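Local coordinates for protein sortase (Actinomyces oris, PDB 5UTT) that probably acts, as a class E sortase, as a cysteine transpeptidase that joins surface proteins to the cell envelope, this chain being its extracytoplasmic catalytic domain, at residues E27-L32 against I47-G52; V55-A60 against A79-T84; A61-N66 against G74-A79; Y143-T148 against R162-A167. All coordinates share one frame; numbering follows the deposited sequence.

Contact 1 (E27-L32 against I47-G52); sequences ETIGML and IMEGTG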
loop_
_atom_site.group_PDB
_atom_site.type_symbol
_atom_site.label_atom_id
_atom_site.label_comp_id
_atom_site.label_asym_id
_atom_site.label_seq_id
_atom_site.Cartn_x
_atom_site.Cartn_y
_atom_site.Cartn_z
ATOM N N GLU A 27 -12.135 4.083 9.466
ATOM C CA GLU A 27 -11.219 4.854 10.307
ATOM C C GLU A 27 -9.849 4.864 9.629
ATOM O O GLU A 27 -9.508 3.944 8.877
ATOM C CB GLU A 27 -11.109 4.239 11.685
ATOM C CG GLU A 27 -12.481 4.108 12.329
ATOM C CD GLU A 27 -12.458 3.596 13.751
ATOM O OE1 GLU A 27 -11.599 2.755 14.118
ATOM O OE2 GLU A 27 -13.330 4.052 14.522
ATOM N N THR A 28 -9.077 5.914 9.879
ATOM C CA THR A 28 -7.799 6.107 9.160
ATOM C C THR A 28 -6.683 5.327 9.866
ATOM O O THR A 28 -6.601 5.323 11.112
ATOM C CB THR A 28 -7.450 7.583 9.041
ATOM O OG1 THR A 28 -8.533 8.263 8.356
ATOM C CG2 THR A 28 -6.156 7.820 8.269
ATOM N N ILE A 29 -5.877 4.674 9.058
ATOM C CA ILE A 29 -4.718 3.861 9.538
ATOM C C ILE A 29 -3.436 4.678 9.375
ATOM O O ILE A 29 -2.493 4.585 10.189
ATOM C CB ILE A 29 -4.599 2.572 8.714
ATOM C CG1 ILE A 29 -5.898 1.761 8.759
ATOM C CG2 ILE A 29 -3.395 1.750 9.214
ATOM C CD1 ILE A 29 -5.880 0.468 7.963
ATOM N N GLY A 30 -3.341 5.464 8.303
ATOM C CA GLY A 30 -2.081 6.155 8.027
ATOM C C GLY A 30 -2.157 6.862 6.696
ATOM O O GLY A 30 -3.269 7.081 6.181
ATOM N N MET A 31 -0.987 7.241 6.175
ATOM C CA MET A 31 -0.875 7.811 4.814
ATOM C C MET A 31 0.078 7.027 3.950
ATOM O O MET A 31 1.092 6.438 4.467
ATOM C CB MET A 31 -0.450 9.278 4.843
ATOM C CG MET A 31 -1.581 10.247 5.096
ATOM S SD MET A 31 -0.892 11.904 5.290
ATOM C CE MET A 31 -2.374 12.837 4.917
ATOM N N LEU A 32 -0.280 6.899 2.676
ATOM C CA LEU A 32 0.583 6.245 1.726
ATOM C C LEU A 32 1.452 7.269 1.023
ATOM O O LEU A 32 0.949 8.222 0.443
ATOM C CB LEU A 32 -0.221 5.485 0.677
ATOM C CG LEU A 32 0.513 4.661 -0.375
ATOM C CD1 LEU A 32 1.269 3.482 0.251
ATOM C CD2 LEU A 32 -0.473 4.199 -1.441
ATOM N N ILE A 47 -4.859 6.106 4.085
ATOM C CA ILE A 47 -5.262 4.740 4.117
ATOM C C ILE A 47 -6.306 4.516 5.195
ATOM O O ILE A 47 -6.063 4.799 6.385
ATOM C CB ILE A 47 -4.061 3.801 4.405
ATOM C CG1 ILE A 47 -2.919 4.051 3.398
ATOM C CG2 ILE A 47 -4.538 2.363 4.300
ATOM C CD1 ILE A 47 -1.582 3.387 3.811
ATOM N N MET A 48 -7.435 3.958 4.798
ATOM C CA MET A 48 -8.553 3.695 5.736
ATOM C C MET A 48 -8.958 2.240 5.756
ATOM O O MET A 48 -8.761 1.531 4.767
ATOM C CB MET A 48 -9.767 4.601 5.412
ATOM C CG MET A 48 -9.491 6.046 5.639
ATOM S SD MET A 48 -10.822 7.004 4.885
ATOM C CE MET A 48 -10.082 8.619 4.865
ATOM N N GLU A 49 -9.538 1.778 6.859
ATOM C CA GLU A 49 -10.067 0.427 6.928
ATOM C C GLU A 49 -11.253 0.245 5.989
ATOM O O GLU A 49 -12.174 1.066 5.970
ATOM C CB GLU A 49 -10.419 0.078 8.375
ATOM C CG GLU A 49 -10.955 -1.324 8.600
ATOM C CD GLU A 49 -9.901 -2.417 8.493
ATOM O OE1 GLU A 49 -8.716 -2.121 8.182
ATOM O OE2 GLU A 49 -10.289 -3.574 8.681
ATOM N N GLY A 50 -11.245 -0.814 5.192
ATOM C CA GLY A 50 -12.403 -1.127 4.322
ATOM C C GLY A 50 -12.241 -0.703 2.893
ATOM O O GLY A 50 -11.435 0.211 2.569
ATOM N N THR A 51 -12.964 -1.371 2.000
ATOM C CA THR A 51 -12.726 -1.185 0.562
ATOM C C THR A 51 -13.973 -0.815 -0.188
ATOM O O THR A 51 -13.974 -0.878 -1.405
ATOM C CB THR A 51 -12.165 -2.417 -0.126
ATOM O OG1 THR A 51 -13.061 -3.544 0.055
ATOM C CG2 THR A 51 -10.745 -2.708 0.417
ATOM N N GLY A 52 -14.999 -0.429 0.537
ATOM C CA GLY A 52 -16.178 0.143 -0.102
ATOM C C GLY A 52 -15.896 1.446 -0.819
ATOM O O GLY A 52 -14.899 2.137 -0.556
#
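Glu27 meets the second strand through its backbone: its O accepts the N-H of Glu49 at 3.0 Å, while its side chain turns away and OE1 bonds to Gly24 N. Thr28 and Met48 follow as an antiparallel non-hydrogen-bonded pair, their CA atoms 4.3 Å apart. Thr28 OG1 stands anti to the carbonyl carbon (chi1 -58°), which puts the hydroxyl oxygen 3.6 Å from Met48 CG; the two side chains cross obliquely, and the methionine chain runs on extended, its CE still beside the same oxygen. At Ile29 the register slips. Ile29 N gives Ile47 O a bond of 2.7 Å that is nearly straight (171°), and Gly30 N adds a weak one of 3.4 Å to the same oxygen. Two residues thus face Ile47, a classic beta bulge, with Ile29 taking the helical backbone angles its first position needs. The Ile29 side chain points toward the partner strand, its CD1 lying 3.8 Å from Glu49 OE1, an oxygen held by His63 ND1. Gly30 O then receives Ile47 N at 2.8 Å in a straight bond. Leu32 closes the run: its CB is 4.0 Å from Ile47 CD1, and Phe76 and Ile78 also touch the Ile47 side chain. The chemistry implies a pairing carried mainly by backbone bonds, in which the bulge shifts the register by letting one carbonyl face two N-H groups, Ile29 N strongly and Gly30 N only weakly served by it.

Contact 2 (V55-A60 against A79-T84); sequences VLDQAA and AGHRRT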
loop_
_atom_site.group_PDB
_atom_site.type_symbol
_atom_site.label_atom_id
_atom_site.label_comp_id
_atom_site.label_asym_id
_atom_site.label_seq_id
_atom_site.Cartn_x
_atom_site.Cartn_y
_atom_site.Cartn_z
ATOM N N VAL A 55 -15.105 4.623 1.106
ATOM C CA VAL A 55 -13.697 4.859 1.434
ATOM C C VAL A 55 -12.914 5.307 0.185
ATOM O O VAL A 55 -12.267 6.345 0.165
ATOM C CB VAL A 55 -13.088 3.565 2.024
ATOM C CG1 VAL A 55 -11.591 3.722 2.198
ATOM C CG2 VAL A 55 -13.785 3.171 3.339
ATOM N N LEU A 56 -12.984 4.525 -0.889
ATOM C CA LEU A 56 -12.158 4.768 -2.048
ATOM C C LEU A 56 -12.532 6.084 -2.772
ATOM O O LEU A 56 -11.673 6.692 -3.406
ATOM C CB LEU A 56 -12.269 3.607 -3.027
ATOM C CG LEU A 56 -12.009 2.195 -2.494
ATOM C CD1 LEU A 56 -12.068 1.137 -3.599
ATOM C CD2 LEU A 56 -10.651 2.256 -1.884
ATOM N N ASP A 57 -13.787 6.518 -2.659
ATOM C CA ASP A 57 -14.204 7.766 -3.308
ATOM C C ASP A 57 -13.651 8.982 -2.622
ATOM O O ASP A 57 -13.651 10.055 -3.222
ATOM C CB ASP A 57 -15.712 7.882 -3.383
ATOM C CG ASP A 57 -16.318 7.054 -4.512
ATOM O OD1 ASP A 57 -15.608 6.255 -5.166
ATOM O OD2 ASP A 57 -17.548 7.182 -4.754
ATOM N N GLN A 58 -13.178 8.817 -1.388
ATOM C CA GLN A 58 -12.504 9.879 -0.648
ATOM C C GLN A 58 -11.052 10.107 -1.132
ATOM O O GLN A 58 -10.329 10.868 -0.515
ATOM C CB GLN A 58 -12.487 9.572 0.829
ATOM C CG GLN A 58 -13.851 9.460 1.483
ATOM C CD GLN A 58 -13.750 9.186 2.969
ATOM O OE1 GLN A 58 -13.196 9.992 3.725
ATOM N NE2 GLN A 58 -14.278 8.056 3.401
ATOM N N ALA A 59 -10.644 9.420 -2.195
ATOM C CA ALA A 59 -9.288 9.512 -2.776
ATOM C C ALA A 59 -8.343 8.950 -1.730
ATOM O O ALA A 59 -7.264 9.511 -1.489
ATOM C CB ALA A 59 -8.907 10.925 -3.117
ATOM N N ALA A 60 -8.845 7.909 -1.080
ATOM C CA ALA A 60 -8.091 7.141 -0.045
ATOM C C ALA A 60 -7.907 5.711 -0.456
ATOM O O ALA A 60 -8.693 5.142 -1.210
ATOM C CB ALA A 60 -8.839 7.200 1.275
ATOM N N ALA A 79 -6.496 -1.364 -1.514
ATOM C CA ALA A 79 -7.090 -1.070 -2.815
ATOM C C ALA A 79 -7.134 0.425 -3.027
ATOM O O ALA A 79 -7.302 1.187 -2.074
ATOM C CB ALA A 79 -8.516 -1.653 -2.861
ATOM N N GLY A 80 -6.990 0.853 -4.268
ATOM C CA GLY A 80 -7.165 2.231 -4.654
ATOM C C GLY A 80 -7.758 2.408 -6.019
ATOM O O GLY A 80 -7.587 1.596 -6.921
ATOM N N HIS A 81 -8.561 3.461 -6.166
ATOM C CA HIS A 81 -9.031 3.794 -7.464
ATOM C C HIS A 81 -7.884 4.204 -8.388
ATOM O O HIS A 81 -6.937 4.841 -7.982
ATOM C CB HIS A 81 -10.001 4.967 -7.362
ATOM C CG HIS A 81 -11.390 4.596 -6.978
ATOM N ND1 HIS A 81 -11.836 3.299 -6.868
ATOM C CD2 HIS A 81 -12.472 5.384 -6.753
ATOM C CE1 HIS A 81 -13.117 3.297 -6.540
ATOM N NE2 HIS A 81 -13.534 4.549 -6.494
ATOM N N ARG A 82 -8.027 3.893 -9.669
ATOM C CA ARG A 82 -7.053 4.253 -10.672
ATOM C C ARG A 82 -7.179 5.677 -11.179
ATOM O O ARG A 82 -6.179 6.238 -11.663
ATOM C CB ARG A 82 -7.188 3.316 -11.870
ATOM C CG ARG A 82 -6.056 3.365 -12.887
ATOM C CD ARG A 82 -4.857 2.567 -12.350
ATOM N NE ARG A 82 -3.690 2.700 -13.223
ATOM C CZ ARG A 82 -3.368 1.860 -14.201
ATOM N NH1 ARG A 82 -2.290 2.092 -14.948
ATOM N NH2 ARG A 82 -4.121 0.800 -14.447
ATOM N N ARG A 83 -8.368 6.268 -11.063
ATOM C CA ARG A 83 -8.682 7.543 -11.734
ATOM C C ARG A 83 -9.149 8.713 -10.846
ATOM O O ARG A 83 -9.549 9.767 -11.364
ATOM C CB ARG A 83 -9.712 7.276 -12.836
ATOM C CG ARG A 83 -9.300 6.102 -13.739
ATOM C CD ARG A 83 -9.568 6.338 -15.215
ATOM N NE ARG A 83 -10.907 5.902 -15.601
ATOM C CZ ARG A 83 -11.661 6.479 -16.536
ATOM N NH1 ARG A 83 -11.236 7.553 -17.193
ATOM N NH2 ARG A 83 -12.865 5.985 -16.811
ATOM N N THR A 84 -9.055 8.575 -9.535
ATOM C CA THR A 84 -9.461 9.648 -8.599
ATOM C C THR A 84 -8.532 10.867 -8.583
ATOM O O THR A 84 -7.351 10.772 -8.890
ATOM C CB THR A 84 -9.573 9.140 -7.157
ATOM O OG1 THR A 84 -8.489 8.240 -6.874
ATOM C CG2 THR A 84 -10.868 8.419 -6.940
HETATM O O HOH W 1 -9.072 5.360 -4.081
#
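Leu56 and Gly80 bring the two backbones within 6.2 Å, CA to CA. Residues 55-60 begin in a short helix and include a type I turn from Leu56 to Ala59, where Ala59 N bonds back to Leu56 O, whereas 79-84 is an irregular loop. A water joins the two: it donates to Leu56 O at 3.0 Å and to Ala60 O at 2.9 Å, and accepts the N-H of His81. Leu56 supplies the apolar part. Its CB lies over one face of the His81 ring, 3.8 Å from the centroid and 15° off the normal, displaced toward the CE1 side of the rim; CD1 follows near CE1 and ND1, while CD2 rests 3.5 Å from Ala79 O. At the ring edge, His81 NE2 donates to Asp57 OD1 at 3.0 Å, a bent bond (142°), with the carboxylate turned 55° from the ring plane. Thr84 CG2 meets the ring edge in plane, its OG1 being bonded to Asn87 O. The Ala-Gly-His run after strand 74-79 matches the place of the active-site histidine in sortases, consistent with His81 lying there. With one face covered and NE2 tethered, the contact probably restrains the rotation of this imidazole.

Contact 3 (A61-N66 against G74-A79); sequences AGHYTN and GNFAIA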
loop_
_atom_site.group_PDB
_atom_site.type_symbol
_atom_site.label_atom_id
_atom_site.label_comp_id
_atom_site.label_asym_id
_atom_site.label_seq_id
_atom_site.Cartn_x
_atom_site.Cartn_y
_atom_site.Cartn_z
ATOM N N ALA A 61 -6.834 5.092 0.035
ATOM C CA ALA A 61 -6.609 3.699 -0.146
ATOM C C ALA A 61 -7.398 2.967 0.924
ATOM O O ALA A 61 -7.523 3.458 2.036
ATOM C CB ALA A 61 -5.149 3.410 -0.002
ATOM N N GLY A 62 -7.915 1.807 0.575
ATOM C CA GLY A 62 -8.674 0.982 1.526
ATOM C C GLY A 62 -8.051 -0.367 1.898
ATOM O O GLY A 62 -7.693 -1.157 1.032
ATOM N N HIS A 63 -7.986 -0.657 3.191
ATOM C CA HIS A 63 -7.435 -1.927 3.630
ATOM C C HIS A 63 -8.472 -3.039 3.523
ATOM O O HIS A 63 -9.544 -2.962 4.103
ATOM C CB HIS A 63 -6.962 -1.811 5.060
ATOM C CG HIS A 63 -6.389 -3.079 5.642
ATOM N ND1 HIS A 63 -6.787 -3.533 6.876
ATOM C CD2 HIS A 63 -5.454 -3.953 5.201
ATOM C CE1 HIS A 63 -6.130 -4.643 7.171
ATOM N NE2 HIS A 63 -5.299 -4.905 6.180
ATOM N N TYR A 64 -8.106 -4.099 2.795
ATOM C CA TYR A 64 -8.892 -5.332 2.776
ATOM C C TYR A 64 -9.023 -5.870 4.206
ATOM O O TYR A 64 -8.016 -6.167 4.879
ATOM C CB TYR A 64 -8.255 -6.368 1.841
ATOM C CG TYR A 64 -8.322 -6.070 0.335
ATOM C CD1 TYR A 64 -7.378 -5.254 -0.292
ATOM C CD2 TYR A 64 -9.315 -6.631 -0.440
ATOM C CE1 TYR A 64 -7.436 -5.014 -1.663
ATOM C CE2 TYR A 64 -9.399 -6.393 -1.806
ATOM C CZ TYR A 64 -8.469 -5.581 -2.402
ATOM O OH TYR A 64 -8.509 -5.332 -3.764
ATOM N N THR A 65 -10.234 -6.006 4.692
ATOM C CA THR A 65 -10.434 -6.149 6.125
ATOM C C THR A 65 -10.001 -7.511 6.621
ATOM O O THR A 65 -9.702 -7.652 7.788
ATOM C CB THR A 65 -11.883 -5.813 6.510
ATOM O OG1 THR A 65 -12.748 -6.718 5.824
ATOM C CG2 THR A 65 -12.203 -4.339 6.130
ATOM N N ASN A 66 -9.918 -8.500 5.731
ATOM C CA ASN A 66 -9.522 -9.857 6.147
ATOM C C ASN A 66 -8.054 -10.162 5.907
ATOM O O ASN A 66 -7.598 -11.309 6.109
ATOM C CB ASN A 66 -10.456 -10.913 5.507
ATOM C CG ASN A 66 -11.867 -10.890 6.115
ATOM O OD1 ASN A 66 -12.068 -10.465 7.253
ATOM N ND2 ASN A 66 -12.853 -11.338 5.345
ATOM N N GLY A 74 2.635 -11.263 7.462
ATOM C CA GLY A 74 1.591 -11.580 6.450
ATOM C C GLY A 74 1.514 -10.515 5.394
ATOM O O GLY A 74 2.548 -10.032 4.925
ATOM N N ASN A 75 0.294 -10.096 5.038
ATOM C CA ASN A 75 0.146 -9.206 3.886
ATOM C C ASN A 75 -0.877 -8.141 4.150
ATOM O O ASN A 75 -2.014 -8.479 4.375
ATOM C CB ASN A 75 -0.294 -10.050 2.694
ATOM C CG ASN A 75 -0.224 -9.298 1.365
ATOM O OD1 ASN A 75 0.220 -8.143 1.299
ATOM N ND2 ASN A 75 -0.631 -9.958 0.302
ATOM N N PHE A 76 -0.427 -6.892 4.216
ATOM C CA PHE A 76 -1.308 -5.716 4.437
ATOM C C PHE A 76 -1.722 -5.242 3.046
ATOM O O PHE A 76 -0.938 -4.596 2.343
ATOM C CB PHE A 76 -0.559 -4.647 5.212
ATOM C CG PHE A 76 -1.341 -3.354 5.396
ATOM C CD1 PHE A 76 -2.309 -3.273 6.371
ATOM C CD2 PHE A 76 -1.025 -2.223 4.655
ATOM C CE1 PHE A 76 -3.031 -2.089 6.564
ATOM C CE2 PHE A 76 -1.740 -1.023 4.843
ATOM C CZ PHE A 76 -2.728 -0.968 5.789
ATOM N N ALA A 77 -2.946 -5.514 2.636
ATOM C CA ALA A 77 -3.292 -5.272 1.262
ATOM C C ALA A 77 -4.236 -4.086 1.204
ATOM O O ALA A 77 -5.140 -3.940 2.060
ATOM C CB ALA A 77 -3.928 -6.491 0.651
ATOM N N ILE A 78 -3.983 -3.232 0.242
ATOM C CA ILE A 78 -4.833 -2.033 0.073
ATOM C C ILE A 78 -5.265 -1.841 -1.365
ATOM O O ILE A 78 -4.530 -2.056 -2.324
ATOM C CB ILE A 78 -4.126 -0.761 0.620
ATOM C CG1 ILE A 78 -2.805 -0.523 -0.097
ATOM C CG2 ILE A 78 -3.950 -0.811 2.154
ATOM C CD1 ILE A 78 -2.151 0.779 0.278
ATOM N N ALA A 79 -6.496 -1.364 -1.514
ATOM C CA ALA A 79 -7.090 -1.070 -2.815
ATOM C C ALA A 79 -7.134 0.425 -3.027
ATOM O O ALA A 79 -7.302 1.187 -2.074
ATOM C CB ALA A 79 -8.516 -1.653 -2.861
#
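His63 and Phe76 lie in an offset stack, ring centroids 4.4 Å apart and planes 21° from parallel. The overlap is off-centre: Phe76 CE1 stands over one face of the imidazole toward its rim, 3.3 Å from His63 CD2, while Phe76 CD1 approaches NE2. Both side chains project from the same face as Ile78, and CG anti to the backbone N (chi1 179° for His63, 175° for Phe76) puts each CG beside its own carbonyl carbon. The edge of the imidazole is turned to the backbone of the partner strand, with CD2 3.2 Å from Ala77 O. Its nitrogens bond elsewhere, ND1 to Glu49 OE1 and NE2 to Gln68 O. Tyr64 behaves differently. Its ring presents an edge to the Ala77-Ile78 peptide, CD1 lies 3.8 Å from Ala77 CB, and CE1 reaches Ala79 CB at 3.7 Å, while its OH bonds to Thr147 OG1. On the side of the stack, Ile78 places CD1 4.0 Å from Ala61 CB and CG2 against His63 CA. In the backbone the antiparallel ladder is regular at one end: Gly62 and Ala79 exchange N-H...O bonds of 2.8 Å each, and His63 and Ile78 form the adjoining non-hydrogen-bonded pair. Tyr64 N then bonds to Ala77 O at 3.1 Å. With acceptors at both nitrogens, a carboxylate and a carbonyl, His63 is probably drawn toward its doubly protonated form; the buried stack, the two bonds and the backbone at its edge together leave its ring little freedom to turn.

Contact 4 (Y143-T148 against R162-A167); sequences YITLTT and RWIVHA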
loop_
_atom_site.group_PDB
_atom_site.type_symbol
_atom_site.label_atom_id
_atom_site.label_comp_id
_atom_site.label_asym_id
_atom_site.label_seq_id
_atom_site.Cartn_x
_atom_site.Cartn_y
_atom_site.Cartn_z
ATOM N N TYR A 143 4.561 -8.030 4.088
ATOM C CA TYR A 143 4.355 -7.411 2.775
ATOM C C TYR A 143 3.301 -6.334 2.854
ATOM O O TYR A 143 2.454 -6.327 3.776
ATOM C CB TYR A 143 3.871 -8.414 1.731
ATOM C CG TYR A 143 4.949 -9.252 1.119
ATOM C CD1 TYR A 143 5.560 -8.861 -0.049
ATOM C CD2 TYR A 143 5.406 -10.391 1.755
ATOM C CE1 TYR A 143 6.562 -9.612 -0.623
ATOM C CE2 TYR A 143 6.407 -11.161 1.200
ATOM C CZ TYR A 143 6.997 -10.744 0.011
ATOM O OH TYR A 143 8.000 -11.451 -0.585
ATOM N N ILE A 144 3.360 -5.467 1.857
ATOM C CA ILE A 144 2.203 -4.582 1.489
ATOM C C ILE A 144 1.828 -4.974 0.064
ATOM O O ILE A 144 2.696 -5.351 -0.725
ATOM C CB ILE A 144 2.493 -3.064 1.660
ATOM C CG1 ILE A 144 1.194 -2.205 1.526
ATOM C CG2 ILE A 144 3.487 -2.516 0.644
ATOM C CD1 ILE A 144 1.332 -0.745 1.840
ATOM N N THR A 145 0.539 -4.863 -0.266
ATOM C CA THR A 145 0.085 -5.159 -1.588
ATOM C C THR A 145 -0.816 -4.005 -1.985
ATOM O O THR A 145 -1.694 -3.653 -1.221
ATOM C CB THR A 145 -0.704 -6.477 -1.662
ATOM O OG1 THR A 145 0.185 -7.578 -1.346
ATOM C CG2 THR A 145 -1.207 -6.730 -3.053
ATOM N N LEU A 146 -0.548 -3.448 -3.152
ATOM C CA LEU A 146 -1.434 -2.402 -3.733
ATOM C C LEU A 146 -2.167 -2.989 -4.897
ATOM O O LEU A 146 -1.502 -3.552 -5.808
ATOM C CB LEU A 146 -0.627 -1.194 -4.196
ATOM C CG LEU A 146 -0.360 -0.025 -3.223
ATOM C CD1 LEU A 146 0.341 -0.479 -1.992
ATOM C CD2 LEU A 146 0.439 1.087 -3.901
ATOM N N THR A 147 -3.485 -2.732 -4.974
ATOM C CA THR A 147 -4.325 -3.233 -6.042
ATOM C C THR A 147 -5.117 -2.115 -6.682
ATOM O O THR A 147 -5.572 -1.219 -5.988
ATOM C CB THR A 147 -5.320 -4.377 -5.598
ATOM O OG1 THR A 147 -6.474 -3.894 -4.893
ATOM C CG2 THR A 147 -4.638 -5.372 -4.634
ATOM N N THR A 148 -5.282 -2.228 -7.971
ATOM C CA THR A 148 -6.147 -1.299 -8.708
ATOM C C THR A 148 -6.573 -1.937 -10.036
ATOM O O THR A 148 -6.120 -3.009 -10.398
ATOM C CB THR A 148 -5.408 0.051 -8.923
ATOM O OG1 THR A 148 -6.361 1.026 -9.409
ATOM C CG2 THR A 148 -4.351 -0.084 -9.908
ATOM N N ARG A 162 -6.705 -6.564 -12.992
ATOM C CA ARG A 162 -6.241 -5.820 -11.816
ATOM C C ARG A 162 -4.712 -5.772 -11.807
ATOM O O ARG A 162 -4.057 -6.815 -11.874
ATOM C CB ARG A 162 -6.772 -6.457 -10.507
ATOM C CG ARG A 162 -8.283 -6.625 -10.435
ATOM C CD ARG A 162 -8.956 -5.277 -10.320
ATOM N NE ARG A 162 -10.405 -5.385 -10.057
ATOM C CZ ARG A 162 -11.303 -5.393 -11.018
ATOM N NH1 ARG A 162 -10.887 -5.354 -12.297
ATOM N NH2 ARG A 162 -12.605 -5.464 -10.726
ATOM N N TRP A 163 -4.154 -4.575 -11.699
ATOM C CA TRP A 163 -2.712 -4.401 -11.534
ATOM C C TRP A 163 -2.363 -4.476 -10.048
ATOM O O TRP A 163 -2.864 -3.718 -9.211
ATOM C CB TRP A 163 -2.262 -3.081 -12.146
ATOM C CG TRP A 163 -0.781 -2.960 -12.262
ATOM C CD1 TRP A 163 0.151 -2.889 -11.248
ATOM C CD2 TRP A 163 -0.060 -2.765 -13.473
ATOM N NE1 TRP A 163 1.412 -2.696 -11.775
ATOM C CE2 TRP A 163 1.300 -2.643 -13.147
ATOM C CE3 TRP A 163 -0.433 -2.737 -14.824
ATOM C CZ2 TRP A 163 2.258 -2.475 -14.116
ATOM C CZ3 TRP A 163 0.519 -2.572 -15.774
ATOM C CH2 TRP A 163 1.852 -2.432 -15.420
ATOM N N ILE A 164 -1.448 -5.395 -9.724
ATOM C CA ILE A 164 -1.088 -5.712 -8.343
ATOM C C ILE A 164 0.398 -5.425 -8.152
ATOM O O ILE A 164 1.202 -5.849 -8.944
ATOM C CB ILE A 164 -1.263 -7.198 -8.025
ATOM C CG1 ILE A 164 -2.620 -7.714 -8.505
ATOM C CG2 ILE A 164 -1.027 -7.471 -6.529
ATOM C CD1 ILE A 164 -3.787 -7.048 -7.822
ATOM N N VAL A 165 0.738 -4.678 -7.104
ATOM C CA VAL A 165 2.153 -4.480 -6.727
ATOM C C VAL A 165 2.418 -5.069 -5.352
ATOM O O VAL A 165 1.745 -4.741 -4.396
ATOM C CB VAL A 165 2.588 -2.992 -6.757
ATOM C CG1 VAL A 165 4.031 -2.780 -6.247
ATOM C CG2 VAL A 165 2.482 -2.472 -8.153
ATOM N N HIS A 166 3.454 -5.895 -5.272
ATOM C CA HIS A 166 3.913 -6.422 -3.970
ATOM C C HIS A 166 5.223 -5.758 -3.504
ATOM O O HIS A 166 6.129 -5.560 -4.303
ATOM C CB HIS A 166 4.157 -7.943 -4.075
ATOM C CG HIS A 166 2.918 -8.748 -4.275
ATOM N ND1 HIS A 166 2.761 -9.657 -5.302
ATOM C CD2 HIS A 166 1.736 -8.716 -3.623
ATOM C CE1 HIS A 166 1.556 -10.191 -5.229
ATOM N NE2 HIS A 166 0.910 -9.622 -4.229
ATOM N N ALA A 167 5.314 -5.436 -2.217
ATOM C CA ALA A 167 6.520 -4.857 -1.619
ATOM C C ALA A 167 6.801 -5.543 -0.276
ATOM O O ALA A 167 5.911 -5.736 0.543
ATOM C CB ALA A 167 6.422 -3.337 -1.463
#
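Ile144 and Ala167 form the first of three antiparallel hydrogen-bonded pairs, each exchanging two backbone bonds, that alternate with the non-hydrogen-bonded pairs Thr145-His166 and Thr147-Ile164. Ile144 N reaches Ala167 O at 2.9 Å, and Leu146 O takes Val165 N at 2.8 Å. At the far end Trp163 N to Thr148 O, though 2.8 Å, is bent to 132°. Away from this ladder, Thr145 and Thr147 bond through their backbones to Phe76 and Ile78 of strand 74-79. The polar side chains also find their partners elsewhere. Thr145 OG1 is bonded to Asn75 OD1; it also lies in the plane of the His166 ring at its edge, 3.0 Å from CD2, the two side chains pointing the same way, while His166 NE2 bonds to Val127 O. Thr147 OG1 is satisfied by Tyr64 OH, and Thr148 OG1 by Gly80 O. The methyls of Thr145 and Thr147 pack on Ile164: Thr145 CG2 is 3.6 Å from its CG2, and Thr147 CG2 3.7 Å from its CD1, which chi2 of -63° bends alongside. On the other face Ile144 CG2 touches Ala167 CB at 3.7 Å. Arg162 bonds through NH1 to Asn159 O. This is a beta hairpin at the heart of the sortase beta-barrel; its Thr-Leu-Thr-Thr run and Arg162 match the family signature, consistent with Thr148 and Arg162 marking the active-site end.

In the fold
Contacts 3 and 4 are buried, their centres about 8 and 7 Å from that of the chain, whereas contacts 1 and 2 are only partly so. Contacts 1, 3 and 4 are hairpins of one sheet, linked through neighbouring strands: 45-49 beside 61-63, and 74-79 beside 142-150. Contact 2 pairs no strands. It ties the turn after helix 53-56 to the loop that leaves strand 74-79, shares Ala79 with contact 3, and through Gly80 bonds to the end of contact 4. The chemistry follows position: contact 4 has an uninterrupted ladder, contact 1 a bulged one, contact 3 adds aromatic stacking, and contact 2 relies on water and side chains.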